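Long-range contacts in methylxanthine N1-demethylase NdmA (Pseudomonas putida, PDB 6ICN), which catalyses the NADH-dependent N1-demethylation of caffeine to theobromine, the first step of caffeine degradation, as a Rieske-type non-heme iron oxygenase: residues 39-44 with 139-144; 33-38 with 150-155. One frame throughout, in Å; residues are numbered along the deposited sequence.

Contact 1: residues 39-44 with 139-144; sequences CTVTEL and GLIWIR
The carbonyl oxygen of Gly139 is gripped twice: Val41 N donates to Gly139 O over 2.9 Å, and a water that also accepts from Thr42 N donates to it over 2.8 Å. The amide of Val41 stands above the carbonyl plane, so its bond, though straight at the hydrogen (177°), does not lie on a lone pair. One of the methyls of Val41 rests on the same group, with CG2 3.5 Å from Gly139 O. The backbone angles of Gly139 would drive any side chain into the carbonyl oxygen of the residue before it, so only glycine fits comfortably.

Two residues on, Ile141 N donates to Cys39 O over 2.9 Å, the donor nearly in line with the C=O bond. The side chains of these two residues share a sheet face, where Cys39 SG lies 3.7 Å from both CB and CG1 of Ile141. A chi1 of -59° sets CG1 of Ile141 anti to the carbonyl carbon, and a chi2 of -61° swings CD1 to Val41 CG2 at 3.8 Å. Away from that face, the methyl CG2 of Thr40 meets CD2 of Leu140, the two side chains crossing obliquely.

Thr40 is also the N-cap of helix 41-47, and with Glu43 it forms a capping box: Glu43 N donates to Thr40 OG1, while Thr40 N gives its hydrogen to the anti lone pair of Glu43 OE1. That oxygen has a second partner, a salt bridge to Lys279.

The contact thus marks the turn from strand 35-40, outermost in this chain's Rieske-domain sheet, into the helix, beside the antiparallel strand 140-144. Ile141 and Leu44 both pack on Val66 of strand 62-69 and Tyr73 of strand 72-77, while Thr42 packs on Tyr294 of a second subunit.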
ATOM      1  N   CYS A  39      -5.167   7.563 -28.964  1.00 15.80           N
ATOM      2  CA  CYS A  39      -5.873   6.549 -28.196  1.00 15.82           C
ATOM      3  C   CYS A  39      -6.417   5.526 -29.171  1.00 15.69           C
ATOM      4  O   CYS A  39      -6.474   5.774 -30.379  1.00 16.87           O
ATOM      5  CB  CYS A  39      -7.002   7.169 -27.363  1.00 15.78           C
ATOM      6  SG  CYS A  39      -8.375   7.902 -28.326  1.00 17.05           S
ATOM      7  N   THR A  40      -6.771   4.357 -28.643  1.00 16.51           N
ATOM      8  CA  THR A  40      -7.565   3.426 -29.430  1.00 15.40           C
ATOM      9  C   THR A  40      -9.034   3.830 -29.367  1.00 16.27           C
ATOM     10  O   THR A  40      -9.472   4.543 -28.454  1.00 15.97           O
ATOM     11  CB  THR A  40      -7.432   1.987 -28.920  1.00 18.32           C
ATOM     12  OG1 THR A  40      -8.005   1.891 -27.605  1.00 17.78           O
ATOM     13  CG2 THR A  40      -5.960   1.555 -28.874  1.00 17.11           C
ATOM     14  N   VAL A  41      -9.791   3.379 -30.374  1.00 16.44           N
ATOM     15  CA  VAL A  41     -11.245   3.557 -30.338  1.00 14.29           C
ATOM     16  C   VAL A  41     -11.815   2.908 -29.086  1.00 17.14           C
ATOM     17  O   VAL A  41     -12.665   3.491 -28.397  1.00 16.35           O
ATOM     18  CB  VAL A  41     -11.892   3.000 -31.622  1.00 16.79           C
ATOM     19  CG1 VAL A  41     -13.432   3.010 -31.505  1.00 20.04           C
ATOM     20  CG2 VAL A  41     -11.463   3.844 -32.827  1.00 18.81           C
ATOM     21  N   THR A  42     -11.290   1.732 -28.728  1.00 17.68           N
ATOM     22  CA  THR A  42     -11.686   1.053 -27.495  1.00 17.43           C
ATOM     23  C   THR A  42     -11.495   1.947 -26.267  1.00 16.38           C
ATOM     24  O   THR A  42     -12.402   2.065 -25.427  1.00 16.24           O
ATOM     25  CB  THR A  42     -10.905  -0.253 -27.371  1.00 17.82           C
ATOM     26  OG1 THR A  42     -11.382  -1.155 -28.383  1.00 20.36           O
ATOM     27  CG2 THR A  42     -11.123  -0.884 -25.983  1.00 21.38           C
ATOM     28  N   GLU A  43     -10.341   2.619 -26.156  1.00 16.57           N
ATOM     29  CA  GLU A  43     -10.149   3.546 -25.038  1.00 17.94           C
ATOM     30  C   GLU A  43     -11.194   4.657 -25.034  1.00 15.53           C
ATOM     31  O   GLU A  43     -11.720   5.018 -23.974  1.00 16.70           O
ATOM     32  CB  GLU A  43      -8.747   4.157 -25.086  1.00 15.23           C
ATOM     33  CG  GLU A  43      -7.646   3.247 -24.644  1.00 21.48           C
ATOM     34  CD  GLU A  43      -6.306   3.944 -24.716  1.00 25.08           C
ATOM     35  OE1 GLU A  43      -5.954   4.414 -25.812  1.00 19.44           O
ATOM     36  OE2 GLU A  43      -5.607   4.026 -23.679  1.00 32.30           O
ATOM     37  N   LEU A  44     -11.512   5.220 -26.210  1.00 14.26           N
ATOM     38  CA  LEU A  44     -12.529   6.261 -26.249  1.00 14.66           C
ATOM     39  C   LEU A  44     -13.871   5.732 -25.754  1.00 14.40           C
ATOM     40  O   LEU A  44     -14.552   6.391 -24.957  1.00 16.29           O
ATOM     41  CB  LEU A  44     -12.641   6.811 -27.674  1.00 16.02           C
ATOM     42  CG  LEU A  44     -13.695   7.896 -27.902  1.00 16.16           C
ATOM     43  CD1 LEU A  44     -13.602   9.050 -26.927  1.00 19.74           C
ATOM     44  CD2 LEU A  44     -13.497   8.424 -29.317  1.00 22.83           C
ATOM     45  N   GLY A 139      -8.655   1.552 -36.203  1.00 17.38           N
ATOM     46  CA  GLY A 139      -9.011   1.332 -34.813  1.00 18.66           C
ATOM     47  C   GLY A 139      -8.305   2.252 -33.838  1.00 18.41           C
ATOM     48  O   GLY A 139      -8.438   2.070 -32.613  1.00 17.20           O
ATOM     49  N   LEU A 140      -7.538   3.209 -34.337  1.00 17.62           N
ATOM     50  CA  LEU A 140      -6.942   4.252 -33.517  1.00 15.87           C
ATOM     51  C   LEU A 140      -7.558   5.596 -33.876  1.00 15.39           C
ATOM     52  O   LEU A 140      -8.089   5.791 -34.975  1.00 18.06           O
ATOM     53  CB  LEU A 140      -5.419   4.317 -33.714  1.00 17.19           C
ATOM     54  CG  LEU A 140      -4.615   3.009 -33.604  1.00 15.58           C
ATOM     55  CD1 LEU A 140      -3.112   3.241 -33.809  1.00 16.57           C
ATOM     56  CD2 LEU A 140      -4.871   2.292 -32.294  1.00 18.11           C
ATOM     57  N   ILE A 141      -7.434   6.538 -32.952  1.00 15.85           N
ATOM     58  CA  ILE A 141      -7.843   7.926 -33.159  1.00 15.21           C
ATOM     59  C   ILE A 141      -6.582   8.746 -33.373  1.00 16.27           C
ATOM     60  O   ILE A 141      -5.658   8.701 -32.539  1.00 17.67           O
ATOM     61  CB  ILE A 141      -8.642   8.467 -31.959  1.00 17.27           C
ATOM     62  CG1 ILE A 141      -9.897   7.635 -31.718  1.00 21.26           C
ATOM     63  CG2 ILE A 141      -8.966   9.948 -32.157  1.00 19.69           C
ATOM     64  CD1 ILE A 141     -10.834   7.638 -32.876  1.00 22.77           C
ATOM     65  N   TRP A 142      -6.541   9.500 -34.482  1.00 15.38           N
ATOM     66  CA  TRP A 142      -5.370  10.264 -34.895  1.00 15.25           C
ATOM     67  C   TRP A 142      -5.668  11.758 -34.864  1.00 15.53           C
ATOM     68  O   TRP A 142      -6.760  12.187 -35.241  1.00 17.60           O
ATOM     69  CB  TRP A 142      -4.954   9.885 -36.319  1.00 17.07           C
ATOM     70  CG  TRP A 142      -4.702   8.441 -36.535  1.00 16.06           C
ATOM     71  CD1 TRP A 142      -5.638   7.451 -36.723  1.00 15.23           C
ATOM     72  CD2 TRP A 142      -3.423   7.807 -36.615  1.00 16.21           C
ATOM     73  NE1 TRP A 142      -5.005   6.239 -36.905  1.00 16.03           N
ATOM     74  CE2 TRP A 142      -3.649   6.431 -36.826  1.00 16.28           C
ATOM     75  CE3 TRP A 142      -2.100   8.265 -36.478  1.00 16.90           C
ATOM     76  CZ2 TRP A 142      -2.608   5.511 -36.960  1.00 16.24           C
ATOM     77  CZ3 TRP A 142      -1.074   7.358 -36.612  1.00 16.31           C
ATOM     78  CH2 TRP A 142      -1.330   5.994 -36.845  1.00 16.76           C
ATOM     79  N   ILE A 143      -4.697  12.559 -34.418  1.00 15.11           N
ATOM     80  CA  ILE A 143      -4.842  14.008 -34.346  1.00 14.46           C
ATOM     81  C   ILE A 143      -3.664  14.682 -35.041  1.00 17.38           C
ATOM     82  O   ILE A 143      -2.511  14.279 -34.859  1.00 16.13           O
ATOM     83  CB  ILE A 143      -4.955  14.503 -32.887  1.00 14.10           C
ATOM     84  CG1 ILE A 143      -6.274  14.025 -32.275  1.00 15.66           C
ATOM     85  CG2 ILE A 143      -4.880  16.036 -32.820  1.00 14.62           C
ATOM     86  CD1 ILE A 143      -6.385  14.376 -30.787  1.00 15.90           C
ATOM     87  N   ARG A 144      -3.955  15.715 -35.847  1.00 16.28           N
ATOM     88  CA  ARG A 144      -2.916  16.586 -36.398  1.00 15.81           C
ATOM     89  C   ARG A 144      -3.108  17.981 -35.829  1.00 17.40           C
ATOM     90  O   ARG A 144      -4.133  18.627 -36.086  1.00 18.54           O
ATOM     91  CB  ARG A 144      -2.950  16.628 -37.930  1.00 19.06           C
ATOM     92  CG  ARG A 144      -1.874  17.572 -38.515  1.00 19.06           C
ATOM     93  CD  ARG A 144      -1.823  17.455 -40.033  1.00 19.76           C
ATOM     94  NE  ARG A 144      -3.109  17.797 -40.653  1.00 21.34           N
ATOM     95  CZ  ARG A 144      -3.375  17.634 -41.946  1.00 24.57           C
ATOM     96  NH1 ARG A 144      -2.447  17.145 -42.762  1.00 21.28           N
ATOM     97  NH2 ARG A 144      -4.562  17.974 -42.435  1.00 23.52           N
TER
HETATM   98  O   HOH W   1      -9.790   0.148 -31.045  1.00 19.42           O

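Contact 2: residues 33-38 with 150-155; sequences HFWHPV and DCTEIP
Thr152 OG1 donates to the carbonyl oxygen of His33 across 2.7 Å, lying in the carbonyl plane, and the same hydroxyl is bonded by Arg144 NH1. With OG1 set between the backbone N and the carbonyl carbon (chi1 59°), CG2 is turned to Phe34 CD1, 3.8 Å away. A water accepts from Trp35 N and donates to Glu153 O, tying strand and loop backbones together. The direct bond from Trp35 NE1 to Thr152 O is weak, at 3.4 Å and well bent; Thr152 O lies at the indole edge and takes a firmer bond from another water.

Packing centres on the indole. Over one face lies CG1 of Ile154, a CH-pi contact 3.9 Å from the centroid of the five-membered ring and 25° off its normal, while Ile154 CD1 lies 4.1 Å from Trp35 CE3. The Glu153 carbonyl carbon is 3.4 Å from Trp35 CD1. With an alanine in place of Trp35, Ile154 CG1 would probably lose its aromatic partner and Thr152 O the weak bond from the indole NE1, and a gap would open between loop and strand.

The loop following strand 140-144 is thereby folded back against residues 33-35, where the chain leads into strand 35-40. Ile154 and Pro155 also touch Trp142 of strand 140-144, and Phe34 and Thr152 both pack on Leu357 of helix 350-358.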
ATOM      1  N   HIS A  33       2.973  19.077 -37.269  1.00 19.42           N
ATOM      2  CA  HIS A  33       2.404  18.983 -38.609  1.00 17.46           C
ATOM      3  C   HIS A  33       2.048  17.571 -39.030  1.00 17.91           C
ATOM      4  O   HIS A  33       1.427  17.399 -40.082  1.00 20.64           O
ATOM      5  CB  HIS A  33       3.389  19.606 -39.619  1.00 21.31           C
ATOM      6  CG  HIS A  33       3.494  21.086 -39.473  1.00 21.06           C
ATOM      7  ND1 HIS A  33       2.740  21.958 -40.228  1.00 20.19           N
ATOM      8  CD2 HIS A  33       4.197  21.852 -38.604  1.00 23.47           C
ATOM      9  CE1 HIS A  33       2.995  23.194 -39.853  1.00 22.41           C
ATOM     10  NE2 HIS A  33       3.879  23.160 -38.874  1.00 24.61           N
ATOM     11  N   PHE A  34       2.417  16.551 -38.251  1.00 18.24           N
ATOM     12  CA  PHE A  34       2.104  15.166 -38.576  1.00 17.33           C
ATOM     13  C   PHE A  34       0.862  14.698 -37.826  1.00 17.54           C
ATOM     14  O   PHE A  34       0.459  15.279 -36.814  1.00 17.39           O
ATOM     15  CB  PHE A  34       3.273  14.248 -38.224  1.00 17.30           C
ATOM     16  CG  PHE A  34       4.494  14.477 -39.069  1.00 16.83           C
ATOM     17  CD1 PHE A  34       4.550  13.967 -40.361  1.00 18.63           C
ATOM     18  CD2 PHE A  34       5.584  15.168 -38.555  1.00 18.73           C
ATOM     19  CE1 PHE A  34       5.680  14.175 -41.156  1.00 18.95           C
ATOM     20  CE2 PHE A  34       6.716  15.376 -39.338  1.00 19.13           C
ATOM     21  CZ  PHE A  34       6.754  14.865 -40.632  1.00 18.83           C
ATOM     22  N   TRP A  35       0.248  13.650 -38.361  1.00 15.96           N
ATOM     23  CA  TRP A  35      -0.786  12.908 -37.640  1.00 15.66           C
ATOM     24  C   TRP A  35      -0.146  11.997 -36.604  1.00 15.42           C
ATOM     25  O   TRP A  35       0.761  11.222 -36.926  1.00 18.67           O
ATOM     26  CB  TRP A  35      -1.614  12.065 -38.612  1.00 17.12           C
ATOM     27  CG  TRP A  35      -2.434  12.877 -39.592  1.00 16.14           C
ATOM     28  CD1 TRP A  35      -2.013  13.391 -40.799  1.00 19.76           C
ATOM     29  CD2 TRP A  35      -3.810  13.261 -39.452  1.00 18.04           C
ATOM     30  NE1 TRP A  35      -3.047  14.077 -41.405  1.00 21.06           N
ATOM     31  CE2 TRP A  35      -4.158  14.006 -40.602  1.00 21.82           C
ATOM     32  CE3 TRP A  35      -4.780  13.047 -38.468  1.00 17.69           C
ATOM     33  CZ2 TRP A  35      -5.438  14.526 -40.795  1.00 22.99           C
ATOM     34  CZ3 TRP A  35      -6.050  13.572 -38.659  1.00 20.34           C
ATOM     35  CH2 TRP A  35      -6.370  14.288 -39.823  1.00 20.73           C
ATOM     36  N   HIS A  36      -0.657  12.045 -35.375  1.00 15.27           N
ATOM     37  CA  HIS A  36      -0.200  11.148 -34.327  1.00 15.80           C
ATOM     38  C   HIS A  36      -1.393  10.433 -33.709  1.00 15.70           C
ATOM     39  O   HIS A  36      -2.433  11.053 -33.490  1.00 16.40           O
ATOM     40  CB  HIS A  36       0.540  11.913 -33.221  1.00 14.49           C
ATOM     41  CG  HIS A  36       1.724  12.698 -33.710  1.00 14.80           C
ATOM     42  ND1 HIS A  36       2.930  12.106 -34.026  1.00 16.95           N
ATOM     43  CD2 HIS A  36       1.888  14.026 -33.911  1.00 17.80           C
ATOM     44  CE1 HIS A  36       3.780  13.039 -34.427  1.00 15.97           C
ATOM     45  NE2 HIS A  36       3.174  14.215 -34.365  1.00 16.48           N
ATOM     46  N   PRO A  37      -1.245   9.153 -33.359  1.00 16.47           N
ATOM     47  CA  PRO A  37      -2.327   8.448 -32.656  1.00 14.46           C
ATOM     48  C   PRO A  37      -2.355   8.904 -31.210  1.00 17.87           C
ATOM     49  O   PRO A  37      -1.310   9.130 -30.593  1.00 17.91           O
ATOM     50  CB  PRO A  37      -1.913   6.976 -32.762  1.00 17.02           C
ATOM     51  CG  PRO A  37      -0.376   7.047 -32.725  1.00 16.71           C
ATOM     52  CD  PRO A  37      -0.003   8.352 -33.427  1.00 16.71           C
ATOM     53  N   VAL A  38      -3.556   9.036 -30.656  1.00 13.75           N
ATOM     54  CA  VAL A  38      -3.668   9.468 -29.268  1.00 13.97           C
ATOM     55  C   VAL A  38      -4.374   8.453 -28.392  1.00 15.34           C
ATOM     56  O   VAL A  38      -4.160   8.468 -27.166  1.00 16.30           O
ATOM     57  CB  VAL A  38      -4.357  10.842 -29.155  1.00 17.19           C
ATOM     58  CG1 VAL A  38      -3.479  11.907 -29.841  1.00 15.47           C
ATOM     59  CG2 VAL A  38      -5.790  10.819 -29.752  1.00 17.13           C
ATOM     60  N   ASP A 150      -0.548  21.293 -44.747  1.00 25.18           N
ATOM     61  CA  ASP A 150      -1.472  20.452 -45.511  1.00 27.16           C
ATOM     62  C   ASP A 150      -0.756  19.508 -46.482  1.00 30.22           C
ATOM     63  O   ASP A 150      -1.109  19.399 -47.656  1.00 31.58           O
ATOM     64  CB  ASP A 150      -2.496  21.320 -46.243  1.00 29.87           C
ATOM     65  CG  ASP A 150      -3.765  20.556 -46.586  1.00 28.90           C
ATOM     66  OD1 ASP A 150      -4.000  19.465 -46.009  1.00 31.90           O
ATOM     67  OD2 ASP A 150      -4.519  21.045 -47.439  1.00 30.63           O
ATOM     68  N   CYS A 151       0.247  18.774 -45.969  1.00 22.80           N
ATOM     69  CA  CYS A 151       0.975  17.843 -46.825  1.00 23.09           C
ATOM     70  C   CYS A 151       1.307  16.524 -46.131  1.00 23.90           C
ATOM     71  O   CYS A 151       2.151  15.768 -46.626  1.00 25.14           O
ATOM     72  CB  CYS A 151       2.285  18.480 -47.338  1.00 26.13           C
ATOM     73  SG  CYS A 151       3.493  18.832 -46.057  1.00 28.79           S
ATOM     74  N   THR A 152       0.670  16.223 -45.008  1.00 21.27           N
ATOM     75  CA  THR A 152       0.931  14.987 -44.285  1.00 21.63           C
ATOM     76  C   THR A 152      -0.340  14.153 -44.235  1.00 21.66           C
ATOM     77  O   THR A 152      -1.453  14.689 -44.303  1.00 21.60           O
ATOM     78  CB  THR A 152       1.417  15.282 -42.862  1.00 17.71           C
ATOM     79  OG1 THR A 152       0.421  16.054 -42.181  1.00 19.23           O
ATOM     80  CG2 THR A 152       2.729  16.080 -42.912  1.00 20.93           C
ATOM     81  N   GLU A 153      -0.174  12.837 -44.117  1.00 19.57           N
ATOM     82  CA  GLU A 153      -1.300  11.925 -44.075  1.00 20.79           C
ATOM     83  C   GLU A 153      -1.106  10.920 -42.953  1.00 19.42           C
ATOM     84  O   GLU A 153      -0.009  10.764 -42.413  1.00 18.89           O
ATOM     85  CB  GLU A 153      -1.488  11.175 -45.393  1.00 28.43           C
ATOM     86  CG  GLU A 153      -2.063  12.065 -46.476  1.00 31.94           C
ATOM     87  CD  GLU A 153      -2.436  11.304 -47.727  1.00 42.84           C
ATOM     88  OE1 GLU A 153      -3.388  11.741 -48.411  1.00 47.93           O
ATOM     89  OE2 GLU A 153      -1.775  10.280 -48.027  1.00 45.14           O
ATOM     90  N   ILE A 154      -2.198  10.241 -42.623  1.00 19.32           N
ATOM     91  CA  ILE A 154      -2.124   9.204 -41.588  1.00 20.22           C
ATOM     92  C   ILE A 154      -1.227   8.071 -42.069  1.00 19.32           C
ATOM     93  O   ILE A 154      -1.316   7.651 -43.245  1.00 19.90           O
ATOM     94  CB  ILE A 154      -3.534   8.695 -41.229  1.00 19.01           C
ATOM     95  CG1 ILE A 154      -4.284   9.814 -40.504  1.00 19.38           C
ATOM     96  CG2 ILE A 154      -3.469   7.413 -40.391  1.00 19.96           C
ATOM     97  CD1 ILE A 154      -5.780   9.570 -40.311  1.00 21.28           C
ATOM     98  N   PRO A 155      -0.342   7.545 -41.211  1.00 18.43           N
ATOM     99  CA  PRO A 155       0.563   6.449 -41.591  1.00 19.51           C
ATOM    100  C   PRO A 155      -0.082   5.242 -42.251  1.00 21.41           C
ATOM    101  O   PRO A 155      -1.268   4.953 -42.060  1.00 21.55           O
ATOM    102  CB  PRO A 155       1.180   6.056 -40.240  1.00 19.68           C
ATOM    103  CG  PRO A 155       1.245   7.348 -39.502  1.00 18.07           C
ATOM    104  CD  PRO A 155      -0.001   8.105 -39.891  1.00 19.32           C
TER
HETATM  105  O   HOH W   2       0.559  21.071 -41.461  1.00 21.82           O
HETATM  106  O   HOH W   3       1.463  12.332 -40.596  1.00 19.19           O
HETATM  107  O   HOH W   4      -4.331  14.291 -44.300  1.00 31.23           O

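How the contacts relate
From the N terminus, the chain enters contact 2 at residues 33-38 and runs straight on through strand 35-40 into contact 1 at residues 39-44. After the hairpins and cluster-binding loops of the Rieske domain it returns along strand 140-144, closing contact 1, and a few residues later residues 150-155 close the wider loop of contact 2. Contact 1 is therefore nested inside contact 2, their centres about 13 Å apart. Between them the two strands continue pairing, through Ile141 O with Val38 N and Ile143 N with His36 O. Together the contacts fasten strand 35-40 at its helical end and at its N-terminal side, near the C-terminal helix 350-358.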